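CRISPR protein (Archaeoglobus fulgidus, PDB 4MJK) probably serves as the Cas5-family subunit of a type I-A Cascade complex, helping to hold the CRISPR RNA that guides defence against foreign DNA. Local coordinates at residues V6-V11 and S155-V160; K72-T77 and K127-L132; P181-V186 and K224-R229; E197-L202 and Y228-M233. One frame throughout, in Å; residues are numbered along the deposited sequence.

Interaction 1: residues V6-V11 and S155-V160; sequences VDVEFV and SRVAVV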
loop_
_atom_site.group_PDB
_atom_site.type_symbol
_atom_site.label_atom_id
_atom_site.label_comp_id
_atom_site.label_asym_id
_atom_site.label_seq_id
_atom_site.Cartn_x
_atom_site.Cartn_y
_atom_site.Cartn_z
ATOM N N VAL A 6 -2.103 -1.631 22.373
ATOM C CA VAL A 6 -3.049 -1.697 21.266
ATOM C C VAL A 6 -2.359 -2.280 20.032
ATOM O O VAL A 6 -1.392 -1.695 19.513
ATOM C CB VAL A 6 -3.581 -0.307 20.932
ATOM C CG1 VAL A 6 -4.719 -0.397 19.902
ATOM C CG2 VAL A 6 -4.051 0.423 22.217
ATOM N N ASP A 7 -2.841 -3.430 19.579
ATOM C CA ASP A 7 -2.320 -4.077 18.378
ATOM C C ASP A 7 -3.162 -3.671 17.167
ATOM O O ASP A 7 -4.390 -3.851 17.139
ATOM C CB ASP A 7 -2.328 -5.605 18.523
ATOM C CG ASP A 7 -1.223 -6.122 19.445
ATOM O OD1 ASP A 7 -0.457 -5.301 20.002
ATOM O OD2 ASP A 7 -1.127 -7.356 19.620
ATOM N N VAL A 8 -2.497 -3.135 16.155
ATOM C CA VAL A 8 -3.202 -2.577 15.016
ATOM C C VAL A 8 -2.726 -3.248 13.730
ATOM O O VAL A 8 -1.531 -3.304 13.448
ATOM C CB VAL A 8 -2.987 -1.055 14.912
ATOM C CG1 VAL A 8 -3.763 -0.495 13.719
ATOM C CG2 VAL A 8 -3.437 -0.362 16.188
ATOM N N GLU A 9 -3.674 -3.788 12.976
ATOM C CA GLU A 9 -3.394 -4.400 11.692
ATOM C C GLU A 9 -3.689 -3.399 10.576
ATOM O O GLU A 9 -4.755 -2.797 10.555
ATOM C CB GLU A 9 -4.277 -5.643 11.555
ATOM C CG GLU A 9 -4.193 -6.371 10.244
ATOM C CD GLU A 9 -5.152 -7.561 10.221
ATOM O OE1 GLU A 9 -6.112 -7.532 9.424
ATOM O OE2 GLU A 9 -4.952 -8.501 11.024
ATOM N N PHE A 10 -2.746 -3.216 9.659
ATOM C CA PHE A 10 -2.906 -2.248 8.568
ATOM C C PHE A 10 -3.255 -3.014 7.305
ATOM O O PHE A 10 -2.754 -4.115 7.098
ATOM C CB PHE A 10 -1.601 -1.439 8.333
ATOM C CG PHE A 10 -1.322 -0.399 9.398
ATOM C CD1 PHE A 10 -0.968 -0.782 10.684
ATOM C CD2 PHE A 10 -1.434 0.960 9.114
ATOM C CE1 PHE A 10 -0.723 0.168 11.660
ATOM C CE2 PHE A 10 -1.201 1.916 10.089
ATOM C CZ PHE A 10 -0.839 1.518 11.370
ATOM N N VAL A 11 -4.110 -2.441 6.470
ATOM C CA VAL A 11 -4.365 -3.000 5.145
ATOM C C VAL A 11 -3.100 -2.951 4.284
ATOM O O VAL A 11 -2.738 -3.960 3.670
ATOM C CB VAL A 11 -5.537 -2.262 4.435
ATOM C CG1 VAL A 11 -5.737 -2.762 2.984
ATOM C CG2 VAL A 11 -6.832 -2.421 5.250
ATOM N N SER A 155 -5.682 5.276 4.828
ATOM C CA SER A 155 -4.822 4.532 5.762
ATOM C C SER A 155 -5.643 3.656 6.705
ATOM O O SER A 155 -5.635 3.861 7.914
ATOM C CB SER A 155 -3.948 5.499 6.578
ATOM O OG SER A 155 -3.232 6.386 5.730
ATOM N N ARG A 156 -6.343 2.677 6.137
ATOM C CA ARG A 156 -7.324 1.891 6.866
ATOM C C ARG A 156 -6.667 0.861 7.777
ATOM O O ARG A 156 -5.687 0.218 7.397
ATOM C CB ARG A 156 -8.261 1.188 5.878
ATOM C CG ARG A 156 -9.075 2.134 5.005
ATOM C CD ARG A 156 -10.156 2.854 5.828
ATOM N NE ARG A 156 -11.026 1.886 6.502
ATOM C CZ ARG A 156 -12.152 2.196 7.143
ATOM N NH1 ARG A 156 -12.564 3.454 7.204
ATOM N NH2 ARG A 156 -12.871 1.237 7.725
ATOM N N VAL A 157 -7.205 0.705 8.981
ATOM C CA VAL A 157 -6.703 -0.318 9.892
ATOM C C VAL A 157 -7.847 -1.041 10.601
ATOM O O VAL A 157 -9.005 -0.608 10.542
ATOM C CB VAL A 157 -5.768 0.273 10.979
ATOM C CG1 VAL A 157 -4.641 1.077 10.351
ATOM C CG2 VAL A 157 -6.560 1.141 11.958
ATOM N N ALA A 158 -7.497 -2.143 11.263
ATOM C CA ALA A 158 -8.362 -2.799 12.246
ATOM C C ALA A 158 -7.580 -3.044 13.542
ATOM O O ALA A 158 -6.496 -3.628 13.530
ATOM C CB ALA A 158 -8.904 -4.131 11.703
ATOM N N VAL A 159 -8.136 -2.613 14.662
ATOM C CA VAL A 159 -7.555 -2.951 15.954
ATOM C C VAL A 159 -7.868 -4.413 16.259
ATOM O O VAL A 159 -9.038 -4.814 16.239
ATOM C CB VAL A 159 -8.118 -2.056 17.076
ATOM C CG1 VAL A 159 -7.537 -2.475 18.429
ATOM C CG2 VAL A 159 -7.818 -0.569 16.785
ATOM N N VAL A 160 -6.839 -5.208 16.547
ATOM C CA VAL A 160 -7.034 -6.640 16.765
ATOM C C VAL A 160 -6.822 -7.073 18.209
ATOM O O VAL A 160 -7.114 -8.202 18.559
ATOM C CB VAL A 160 -6.173 -7.527 15.816
ATOM C CG1 VAL A 160 -6.574 -7.302 14.344
ATOM C CG2 VAL A 160 -4.674 -7.296 16.041
#
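Strands 2-10 and 157-170 lie side by side in the main antiparallel sheet, and here Val8 pairs with Val159, Glu9 with Ala158 and Phe10 with Val157. The middle pair is hydrogen-bonded both ways: Glu9 N to Ala158 O and Ala158 N to Glu9 O, each 2.9 Å. Val8, Phe10, Val157 and Val159 point to one face. There Val157 CG1 sits over the face of the Phe10 ring in a CH-pi contact, shifted toward the rim, with Phe10 CD2 nearest at 3.4 Å. The chi1 of Val157, -54°, sets CG1 anti to the carbonyl carbon, and the two side chains run in the same direction. Val157 CB meets Val8 CG1 at a tight 3.5 Å. Farther along, Val6 CG1 touches Val159 CG1 at 3.8 Å. The first four strands of the sheet are ordered 2-3-1-4, as in the ferredoxin-like fold of RAMP proteins such as Cas5. Along the chain, strand 2-10 is the first of them and 157-170 the fourth, and they are neighbours in the sheet. On the other face, Glu9 crosses Val160 at about a right angle and puts its CB 4.0 Å from Val160 CG1. Asp7 CB touches Val160 CG2, while the Asp7 carboxylate turns to a salt bridge with Arg129. Past the strand end of Phe10, Val11 N donates to Arg156 O at 3.2 Å in an almost straight bond (179°), and Val11 also packs on Arg156 of the second subunit.

Interaction 2: residues K72-T77 and K127-L132; sequences KALNCT and KIRWFL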
loop_
_atom_site.group_PDB
_atom_site.type_symbol
_atom_site.label_atom_id
_atom_site.label_comp_id
_atom_site.label_asym_id
_atom_site.label_seq_id
_atom_site.Cartn_x
_atom_site.Cartn_y
_atom_site.Cartn_z
ATOM N N LYS A 72 6.134 -0.494 18.208
ATOM C CA LYS A 72 7.059 -1.390 17.538
ATOM C C LYS A 72 6.309 -2.258 16.538
ATOM O O LYS A 72 5.127 -2.566 16.728
ATOM C CB LYS A 72 7.797 -2.276 18.548
ATOM C CG LYS A 72 6.898 -3.251 19.266
ATOM C CD LYS A 72 7.624 -3.963 20.395
ATOM C CE LYS A 72 6.665 -4.883 21.147
ATOM N NZ LYS A 72 7.318 -5.614 22.303
ATOM N N ALA A 73 7.002 -2.644 15.473
ATOM C CA ALA A 73 6.435 -3.526 14.463
ATOM C C ALA A 73 6.406 -4.916 15.068
ATOM O O ALA A 73 7.293 -5.254 15.831
ATOM C CB ALA A 73 7.293 -3.511 13.192
ATOM N N LEU A 74 5.373 -5.696 14.752
ATOM C CA LEU A 74 5.289 -7.079 15.192
ATOM C C LEU A 74 5.717 -8.022 14.079
ATOM O O LEU A 74 6.249 -9.096 14.341
ATOM C CB LEU A 74 3.854 -7.414 15.646
ATOM C CG LEU A 74 3.358 -6.521 16.799
ATOM C CD1 LEU A 74 1.886 -6.767 17.147
ATOM C CD2 LEU A 74 4.238 -6.710 18.017
ATOM N N ASN A 75 5.502 -7.629 12.831
ATOM C CA ASN A 75 5.747 -8.556 11.730
ATOM C C ASN A 75 5.989 -7.849 10.403
ATOM O O ASN A 75 5.735 -8.407 9.342
ATOM C CB ASN A 75 4.541 -9.481 11.559
ATOM C CG ASN A 75 3.336 -8.743 11.024
ATOM O OD1 ASN A 75 3.266 -7.516 11.122
ATOM N ND2 ASN A 75 2.405 -9.466 10.420
ATOM N N CYS A 76 6.462 -6.614 10.451
ATOM C CA CYS A 76 6.546 -5.843 9.221
ATOM C C CYS A 76 7.707 -4.866 9.244
ATOM O O CYS A 76 8.313 -4.600 10.295
ATOM C CB CYS A 76 5.220 -5.113 8.941
ATOM S SG CYS A 76 4.762 -3.840 10.161
ATOM N N THR A 77 8.019 -4.349 8.064
ATOM C CA THR A 77 9.102 -3.396 7.906
ATOM C C THR A 77 8.583 -2.279 6.972
ATOM O O THR A 77 7.936 -2.551 5.949
ATOM C CB THR A 77 10.368 -4.108 7.343
ATOM O OG1 THR A 77 11.539 -3.294 7.551
ATOM C CG2 THR A 77 10.210 -4.378 5.874
ATOM N N LYS A 127 1.312 -5.551 11.125
ATOM C CA LYS A 127 0.806 -5.127 12.418
ATOM C C LYS A 127 1.830 -4.312 13.202
ATOM O O LYS A 127 3.022 -4.601 13.162
ATOM C CB LYS A 127 0.413 -6.350 13.257
ATOM C CG LYS A 127 -0.854 -7.046 12.772
ATOM C CD LYS A 127 -1.281 -8.136 13.756
ATOM C CE LYS A 127 -0.217 -9.219 13.860
ATOM N NZ LYS A 127 -0.397 -10.085 15.076
ATOM N N ILE A 128 1.341 -3.302 13.914
ATOM C CA ILE A 128 2.164 -2.495 14.815
ATOM C C ILE A 128 1.502 -2.461 16.190
ATOM O O ILE A 128 0.277 -2.387 16.275
ATOM C CB ILE A 128 2.302 -1.029 14.288
ATOM C CG1 ILE A 128 3.035 -1.019 12.939
ATOM C CG2 ILE A 128 3.041 -0.157 15.328
ATOM C CD1 ILE A 128 3.123 0.353 12.294
ATOM N N ARG A 129 2.297 -2.551 17.257
ATOM C CA ARG A 129 1.771 -2.444 18.613
ATOM C C ARG A 129 2.144 -1.097 19.236
ATOM O O ARG A 129 3.323 -0.706 19.223
ATOM C CB ARG A 129 2.291 -3.588 19.498
ATOM C CG ARG A 129 1.805 -3.496 20.966
ATOM C CD ARG A 129 2.216 -4.725 21.813
ATOM N NE ARG A 129 1.686 -5.961 21.238
ATOM C CZ ARG A 129 2.254 -7.155 21.373
ATOM N NH1 ARG A 129 3.372 -7.279 22.071
ATOM N NH2 ARG A 129 1.711 -8.226 20.810
ATOM N N TRP A 130 1.149 -0.398 19.776
ATOM C CA TRP A 130 1.384 0.829 20.534
ATOM C C TRP A 130 1.255 0.562 22.029
ATOM O O TRP A 130 0.431 -0.252 22.462
ATOM C CB TRP A 130 0.398 1.932 20.146
ATOM C CG TRP A 130 0.849 2.796 19.000
ATOM C CD1 TRP A 130 1.536 3.977 19.072
ATOM C CD2 TRP A 130 0.619 2.548 17.607
ATOM N NE1 TRP A 130 1.754 4.481 17.803
ATOM C CE2 TRP A 130 1.204 3.619 16.888
ATOM C CE3 TRP A 130 -0.015 1.524 16.902
ATOM C CZ2 TRP A 130 1.176 3.688 15.489
ATOM C CZ3 TRP A 130 -0.062 1.605 15.504
ATOM C CH2 TRP A 130 0.539 2.673 14.816
ATOM N N PHE A 131 2.082 1.251 22.809
ATOM C CA PHE A 131 2.045 1.168 24.260
ATOM C C PHE A 131 1.954 2.616 24.713
ATOM O O PHE A 131 2.910 3.394 24.553
ATOM C CB PHE A 131 3.326 0.474 24.769
ATOM C CG PHE A 131 3.363 0.217 26.265
ATOM C CD1 PHE A 131 2.291 0.531 27.080
ATOM C CD2 PHE A 131 4.493 -0.355 26.843
ATOM C CE1 PHE A 131 2.345 0.284 28.459
ATOM C CE2 PHE A 131 4.546 -0.615 28.224
ATOM C CZ PHE A 131 3.468 -0.289 29.023
ATOM N N LEU A 132 0.778 2.981 25.225
ATOM C CA LEU A 132 0.510 4.325 25.708
ATOM C C LEU A 132 0.355 4.279 27.220
ATOM O O LEU A 132 -0.188 3.308 27.767
ATOM C CB LEU A 132 -0.774 4.893 25.082
ATOM C CG LEU A 132 -0.637 5.473 23.661
ATOM C CD1 LEU A 132 -0.356 4.364 22.667
ATOM C CD2 LEU A 132 -1.890 6.250 23.254
#
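Lys127 begins the strand 127-134 and meets Asn75, Leu74 and Cys76 where strand 66-73 turns away at the edge of the main antiparallel sheet of this Cas5-family fold. Lys127 N donates to Asn75 OD1 at 2.8 Å, in the amide carbonyl plane and on a lone pair. Asn75 ND2 is held by Ala125 O and Asn122 OD1, which fixes the turn of the amide. Lys127 O accepts from Leu74 N at 3.0 Å, and Cys76 SG lies 3.6 Å from Lys127 O. Ile128 comes next, in a non-hydrogen-bonded pair with Ala73. Its CG2 stands anti to the backbone N and rests 3.5 Å from Lys72 O, while Ile128 CG1 makes a loose apolar contact with Cys76 SG at 4.3 Å. Arg129 pairs with Lys72 by two backbone bonds, Arg129 N to Lys72 O and Lys72 N to Arg129 O. Their side chains run alongside each other, and the like charges come near. Acids offset the two charges: Arg129 NE bridges to Asp7, and Lys72 NZ to Asp177 and Glu258. Leu74 crosses Arg129 at about a right angle. Its methyl CD2 sits over the centre of one guanidinium face, 3.9 Å from Arg129 CZ.

Interaction 3: residues P181-V186 and K224-R229; sequences PAEDGV and KAVLYR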
loop_
_atom_site.group_PDB
_atom_site.type_symbol
_atom_site.label_atom_id
_atom_site.label_comp_id
_atom_site.label_asym_id
_atom_site.label_seq_id
_atom_site.Cartn_x
_atom_site.Cartn_y
_atom_site.Cartn_z
ATOM N N PRO A 181 11.492 8.597 23.006
ATOM C CA PRO A 181 12.018 9.935 22.729
ATOM C C PRO A 181 13.500 9.999 23.102
ATOM O O PRO A 181 13.920 9.493 24.144
ATOM C CB PRO A 181 11.167 10.844 23.623
ATOM C CG PRO A 181 10.703 9.963 24.733
ATOM C CD PRO A 181 10.608 8.558 24.188
ATOM N N ALA A 182 14.293 10.604 22.236
ATOM C CA ALA A 182 15.735 10.653 22.437
ATOM C C ALA A 182 16.156 12.074 22.790
ATOM O O ALA A 182 16.725 12.779 21.969
ATOM C CB ALA A 182 16.460 10.180 21.168
ATOM N N GLU A 183 15.861 12.506 24.003
ATOM C CA GLU A 183 16.230 13.856 24.426
ATOM C C GLU A 183 17.141 13.747 25.644
ATOM O O GLU A 183 17.361 12.656 26.161
ATOM C CB GLU A 183 14.982 14.684 24.745
ATOM C CG GLU A 183 13.985 14.797 23.584
ATOM C CD GLU A 183 14.493 15.657 22.423
ATOM O OE1 GLU A 183 15.562 16.307 22.559
ATOM O OE2 GLU A 183 13.819 15.686 21.365
ATOM N N ASP A 184 17.676 14.866 26.110
ATOM C CA ASP A 184 18.615 14.809 27.228
ATOM C C ASP A 184 17.941 14.172 28.430
ATOM O O ASP A 184 16.827 14.547 28.802
ATOM C CB ASP A 184 19.153 16.199 27.577
ATOM C CG ASP A 184 20.579 16.153 28.099
ATOM O OD1 ASP A 184 20.861 15.345 29.007
ATOM O OD2 ASP A 184 21.426 16.913 27.585
ATOM N N GLY A 185 18.617 13.192 29.025
ATOM C CA GLY A 185 18.039 12.420 30.111
ATOM C C GLY A 185 17.792 10.992 29.668
ATOM O O GLY A 185 17.622 10.081 30.488
ATOM N N VAL A 186 17.778 10.795 28.355
ATOM C CA VAL A 186 17.608 9.469 27.795
ATOM C C VAL A 186 18.854 9.145 27.001
ATOM O O VAL A 186 19.212 9.889 26.094
ATOM C CB VAL A 186 16.365 9.399 26.878
ATOM C CG1 VAL A 186 16.263 8.022 26.221
ATOM C CG2 VAL A 186 15.102 9.715 27.668
ATOM N N LYS A 224 8.035 22.015 20.206
ATOM C CA LYS A 224 7.103 21.681 19.130
ATOM C C LYS A 224 7.393 20.322 18.499
ATOM O O LYS A 224 6.477 19.617 18.100
ATOM C CB LYS A 224 7.077 22.773 18.052
ATOM C CG LYS A 224 6.915 24.197 18.588
ATOM C CD LYS A 224 6.182 24.238 19.927
ATOM C CE LYS A 224 4.736 23.759 19.821
ATOM N NZ LYS A 224 4.162 23.508 21.182
ATOM N N ALA A 225 8.671 19.975 18.403
ATOM C CA ALA A 225 9.102 18.713 17.801
ATOM C C ALA A 225 9.907 17.858 18.783
ATOM O O ALA A 225 10.562 18.385 19.673
ATOM C CB ALA A 225 9.929 18.986 16.574
ATOM N N VAL A 226 9.892 16.539 18.587
ATOM C CA VAL A 226 10.640 15.630 19.444
ATOM C C VAL A 226 11.388 14.599 18.584
ATOM O O VAL A 226 10.857 14.104 17.592
ATOM C CB VAL A 226 9.701 14.896 20.442
ATOM C CG1 VAL A 226 8.614 14.129 19.695
ATOM C CG2 VAL A 226 10.482 13.952 21.321
ATOM N N LEU A 227 12.619 14.298 18.964
ATOM C CA LEU A 227 13.415 13.285 18.292
ATOM C C LEU A 227 13.149 11.923 18.931
ATOM O O LEU A 227 13.221 11.807 20.150
ATOM C CB LEU A 227 14.896 13.637 18.426
ATOM C CG LEU A 227 15.869 12.600 17.855
ATOM C CD1 LEU A 227 15.723 12.481 16.351
ATOM C CD2 LEU A 227 17.308 12.936 18.246
ATOM N N TYR A 228 12.821 10.911 18.117
ATOM C CA TYR A 228 12.599 9.548 18.614
ATOM C C TYR A 228 13.607 8.594 18.011
ATOM O O TYR A 228 14.022 8.774 16.861
ATOM C CB TYR A 228 11.212 9.029 18.195
ATOM C CG TYR A 228 10.132 9.122 19.246
ATOM C CD1 TYR A 228 9.689 10.344 19.697
ATOM C CD2 TYR A 228 9.551 7.969 19.780
ATOM C CE1 TYR A 228 8.689 10.439 20.655
ATOM C CE2 TYR A 228 8.543 8.048 20.730
ATOM C CZ TYR A 228 8.118 9.290 21.166
ATOM O OH TYR A 228 7.120 9.385 22.126
ATOM N N ARG A 229 13.966 7.558 18.764
ATOM C CA ARG A 229 14.619 6.396 18.183
ATOM C C ARG A 229 13.495 5.398 17.914
ATOM O O ARG A 229 12.579 5.280 18.718
ATOM C CB ARG A 229 15.660 5.796 19.131
ATOM C CG ARG A 229 16.804 6.740 19.466
ATOM C CD ARG A 229 17.581 7.213 18.227
ATOM N NE ARG A 229 18.227 6.144 17.456
ATOM C CZ ARG A 229 19.494 5.755 17.617
ATOM N NH1 ARG A 229 20.263 6.324 18.540
ATOM N NH2 ARG A 229 20.000 4.796 16.853
#
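Pro181 lies over one face of the Tyr228 ring, with the proline N above the ring centre, 3.7 Å from the plane. The two side chains point the same way. Pro181 CB reaches toward one side of the ring, 3.9 Å from Tyr228 CE1, while Pro181 CD makes a CH-pi contact with the same face. Tyr228 sets off away from Pro181, but its ring comes back against it. The Tyr228 hydroxyl is hydrogen-bonded to Ile69 O. Pro181 CB also meets Val226 CG2 at 3.9 Å, so the same carbon touches both the ring and a valine methyl. Ala182 turns its CB toward the strand 225-231 and touches Arg229 CG at 3.9 Å and Leu227 CD2 at 4.1 Å. The backbone adds a hydrogen bond from Ala182 N to Leu227 O. Strand 180-181 is a short edge strand of a small three-stranded antiparallel sheet, and Pro181 and Tyr228 form a non-hydrogen-bonded pair in it. Beyond Ala182 the chain leaves the sheet in a type II turn from Glu183 to Val186, closed by Val186 N to Glu183 O. Gly185 takes the positive phi (112°) of that turn. The Glu183 side chain bends back at chi2, -70°, which brings CD toward the strand. Glu183 OE2 then accepts from Leu227 N at 3.0 Å in a nearly straight bond, met nearly along its C-O axis. The same oxygen forms a salt bridge with Lys223. A carboxylate thus takes the place of a backbone carbonyl where the edge strand ends, and the nearby lysine would help to keep it charged.

Interaction 4: residues E197-L202 and Y228-M233; sequences EFEVYL and YRIPIM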
loop_
_atom_site.group_PDB
_atom_site.type_symbol
_atom_site.label_atom_id
_atom_site.label_comp_id
_atom_site.label_asym_id
_atom_site.label_seq_id
_atom_site.Cartn_x
_atom_site.Cartn_y
_atom_site.Cartn_z
ATOM N N GLU A 197 16.446 3.454 13.982
ATOM C CA GLU A 197 16.561 4.670 13.202
ATOM C C GLU A 197 16.223 5.901 14.055
ATOM O O GLU A 197 15.966 5.770 15.250
ATOM C CB GLU A 197 15.653 4.578 11.977
ATOM C CG GLU A 197 16.396 4.154 10.722
ATOM C CD GLU A 197 17.120 5.317 10.065
ATOM O OE1 GLU A 197 17.663 5.123 8.955
ATOM O OE2 GLU A 197 17.144 6.429 10.653
ATOM N N PHE A 198 16.265 7.079 13.431
ATOM C CA PHE A 198 15.910 8.346 14.054
ATOM C C PHE A 198 14.741 8.929 13.265
ATOM O O PHE A 198 14.693 8.818 12.033
ATOM C CB PHE A 198 17.057 9.369 13.946
ATOM C CG PHE A 198 18.292 9.020 14.743
ATOM C CD1 PHE A 198 18.537 9.630 15.964
ATOM C CD2 PHE A 198 19.202 8.083 14.268
ATOM C CE1 PHE A 198 19.671 9.319 16.696
ATOM C CE2 PHE A 198 20.347 7.763 14.998
ATOM C CZ PHE A 198 20.577 8.387 16.208
ATOM N N GLU A 199 13.827 9.598 13.951
ATOM C CA GLU A 199 12.727 10.229 13.247
ATOM C C GLU A 199 12.220 11.396 14.079
ATOM O O GLU A 199 12.137 11.292 15.299
ATOM C CB GLU A 199 11.621 9.197 12.988
ATOM C CG GLU A 199 10.477 9.682 12.104
ATOM C CD GLU A 199 10.002 8.575 11.163
ATOM O OE1 GLU A 199 10.652 8.374 10.117
ATOM O OE2 GLU A 199 9.004 7.893 11.498
ATOM N N VAL A 200 11.919 12.520 13.434
ATOM C CA VAL A 200 11.445 13.705 14.162
ATOM C C VAL A 200 9.959 13.909 13.948
ATOM O O VAL A 200 9.502 13.983 12.800
ATOM C CB VAL A 200 12.191 14.993 13.738
ATOM C CG1 VAL A 200 11.646 16.200 14.512
ATOM C CG2 VAL A 200 13.697 14.819 13.959
ATOM N N TYR A 201 9.213 14.003 15.054
ATOM C CA TYR A 201 7.749 14.117 15.022
ATOM C C TYR A 201 7.290 15.394 15.715
ATOM O O TYR A 201 8.044 15.988 16.479
ATOM C CB TYR A 201 7.110 12.957 15.798
ATOM C CG TYR A 201 7.448 11.559 15.304
ATOM C CD1 TYR A 201 8.157 10.669 16.106
ATOM C CD2 TYR A 201 7.048 11.129 14.045
ATOM C CE1 TYR A 201 8.463 9.393 15.663
ATOM C CE2 TYR A 201 7.351 9.856 13.588
ATOM C CZ TYR A 201 8.058 8.987 14.405
ATOM O OH TYR A 201 8.371 7.712 13.962
ATOM N N LEU A 202 6.040 15.792 15.480
ATOM C CA LEU A 202 5.371 16.731 16.377
ATOM C C LEU A 202 5.295 16.152 17.801
ATOM O O LEU A 202 5.002 14.962 18.007
ATOM C CB LEU A 202 3.975 17.103 15.854
ATOM C CG LEU A 202 3.919 17.801 14.485
ATOM C CD1 LEU A 202 2.481 18.034 14.023
ATOM C CD2 LEU A 202 4.702 19.122 14.505
ATOM N N TYR A 228 12.821 10.911 18.117
ATOM C CA TYR A 228 12.599 9.548 18.614
ATOM C C TYR A 228 13.607 8.594 18.011
ATOM O O TYR A 228 14.022 8.774 16.861
ATOM C CB TYR A 228 11.212 9.029 18.195
ATOM C CG TYR A 228 10.132 9.122 19.246
ATOM C CD1 TYR A 228 9.689 10.344 19.697
ATOM C CD2 TYR A 228 9.551 7.969 19.780
ATOM C CE1 TYR A 228 8.689 10.439 20.655
ATOM C CE2 TYR A 228 8.543 8.048 20.730
ATOM C CZ TYR A 228 8.118 9.290 21.166
ATOM O OH TYR A 228 7.120 9.385 22.126
ATOM N N ARG A 229 13.966 7.558 18.764
ATOM C CA ARG A 229 14.619 6.396 18.183
ATOM C C ARG A 229 13.495 5.398 17.914
ATOM O O ARG A 229 12.579 5.280 18.718
ATOM C CB ARG A 229 15.660 5.796 19.131
ATOM C CG ARG A 229 16.804 6.740 19.466
ATOM C CD ARG A 229 17.581 7.213 18.227
ATOM N NE ARG A 229 18.227 6.144 17.456
ATOM C CZ ARG A 229 19.494 5.755 17.617
ATOM N NH1 ARG A 229 20.263 6.324 18.540
ATOM N NH2 ARG A 229 20.000 4.796 16.853
ATOM N N ILE A 230 13.545 4.729 16.765
ATOM C CA ILE A 230 12.462 3.839 16.345
ATOM C C ILE A 230 13.052 2.521 15.881
ATOM O O ILE A 230 14.069 2.503 15.173
ATOM C CB ILE A 230 11.616 4.454 15.183
ATOM C CG1 ILE A 230 12.527 4.933 14.049
ATOM C CG2 ILE A 230 10.776 5.635 15.700
ATOM C CD1 ILE A 230 11.804 5.374 12.776
ATOM N N PRO A 231 12.425 1.406 16.272
ATOM C CA PRO A 231 12.969 0.116 15.845
ATOM C C PRO A 231 12.496 -0.254 14.435
ATOM O O PRO A 231 11.347 0.031 14.061
ATOM C CB PRO A 231 12.388 -0.853 16.869
ATOM C CG PRO A 231 11.033 -0.258 17.202
ATOM C CD PRO A 231 11.243 1.256 17.144
ATOM N N ILE A 232 13.389 -0.883 13.676
ATOM C CA ILE A 232 13.105 -1.338 12.326
ATOM C C ILE A 232 13.470 -2.822 12.268
ATOM O O ILE A 232 14.635 -3.207 12.368
ATOM C CB ILE A 232 13.928 -0.578 11.270
ATOM C CG1 ILE A 232 13.733 0.949 11.396
ATOM C CG2 ILE A 232 13.619 -1.119 9.864
ATOM C CD1 ILE A 232 12.492 1.467 10.782
HETATM N N MSE A 233 12.445 -3.643 12.131
HETATM C CA MSE A 233 12.582 -5.086 12.125
HETATM C C MSE A 233 13.171 -5.523 10.790
HETATM O O MSE A 233 12.714 -5.076 9.737
HETATM C CB MSE A 233 11.174 -5.665 12.292
HETATM C CG MSE A 233 11.067 -7.126 12.576
HETATM SE SE MSE A 233 9.203 -7.489 13.056
HETATM C CE MSE A 233 9.432 -7.666 14.992
#
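Phe198 carries the guanidinium of Arg229 flat on one face of its ring, in a stacked cation-pi contact with centres 3.6 Å apart and planes at 17°. Arg229 NE lies over the ring centre, and NH1 is 3.1 Å from Phe198 CZ. The bend at chi2 (-59°) places CD on the ring face, and a second bend at chi3 sets NE over the same ring. Glu197 O grips two donors from opposite faces of its carbonyl plane: Arg229 NE at 3.2 Å and Ile230 N at 3.0 Å. It lies at the guanidinium edge, in plane, and so helps to fix the rotation of the group, as does Trp196 O, which binds Arg229 NH2. Glu197 OE2 takes Phe198 N on the anti lone pair. On the face opposite Phe198 and Arg229, Ile230 has CG1 between its backbone N and carbonyl carbon, which puts CG1 beside Glu197 CB. CD1 of this residue reaches Glu199 CB at 3.8 Å, and CG2 meets the edge of the Tyr201 ring, 3.6 Å from Tyr201 OH. That hydroxyl donates to Glu199 OE2 at 2.6 Å. The buried Glu199 carboxylate is further held by the backbone N of Tyr29 and of Tyr30. Tyr201 turns its edge toward the face of Tyr228 in an offset edge-to-face pair, planes at 72°, and its CE1 touches Tyr228 CB at 3.8 Å. Hydrogen-bonded pairs Glu197-Ile230 and Glu199-Tyr228 flank the non-hydrogen-bonded pair Phe198-Arg229, the alternation of an antiparallel sheet, here between the central and an outer strand of the small three-stranded sheet.

Interactions 1 and 2 are neighbours in the main sheet, with centres about 10 Å apart. They join through strands 2-10 and 127-134, and Asp7 OD1 to Arg129 NE at 2.6 Å is their salt bridge. Interaction 2 is nested inside the chain loop closed by interaction 1. Interactions 3 and 4 use the two sides of strand 225-231 and share Tyr228 and Arg229; their centres also lie about 10 Å apart. Interaction 4 reaches interaction 2 where Thr77 OG1 meets Met233 O at 3.1 Å, so the loop after strand 225-231 meets the start of strand 76-80. Interactions 1 and 3 lie on opposite sides of the chain's centre, with centres about 26 Å apart.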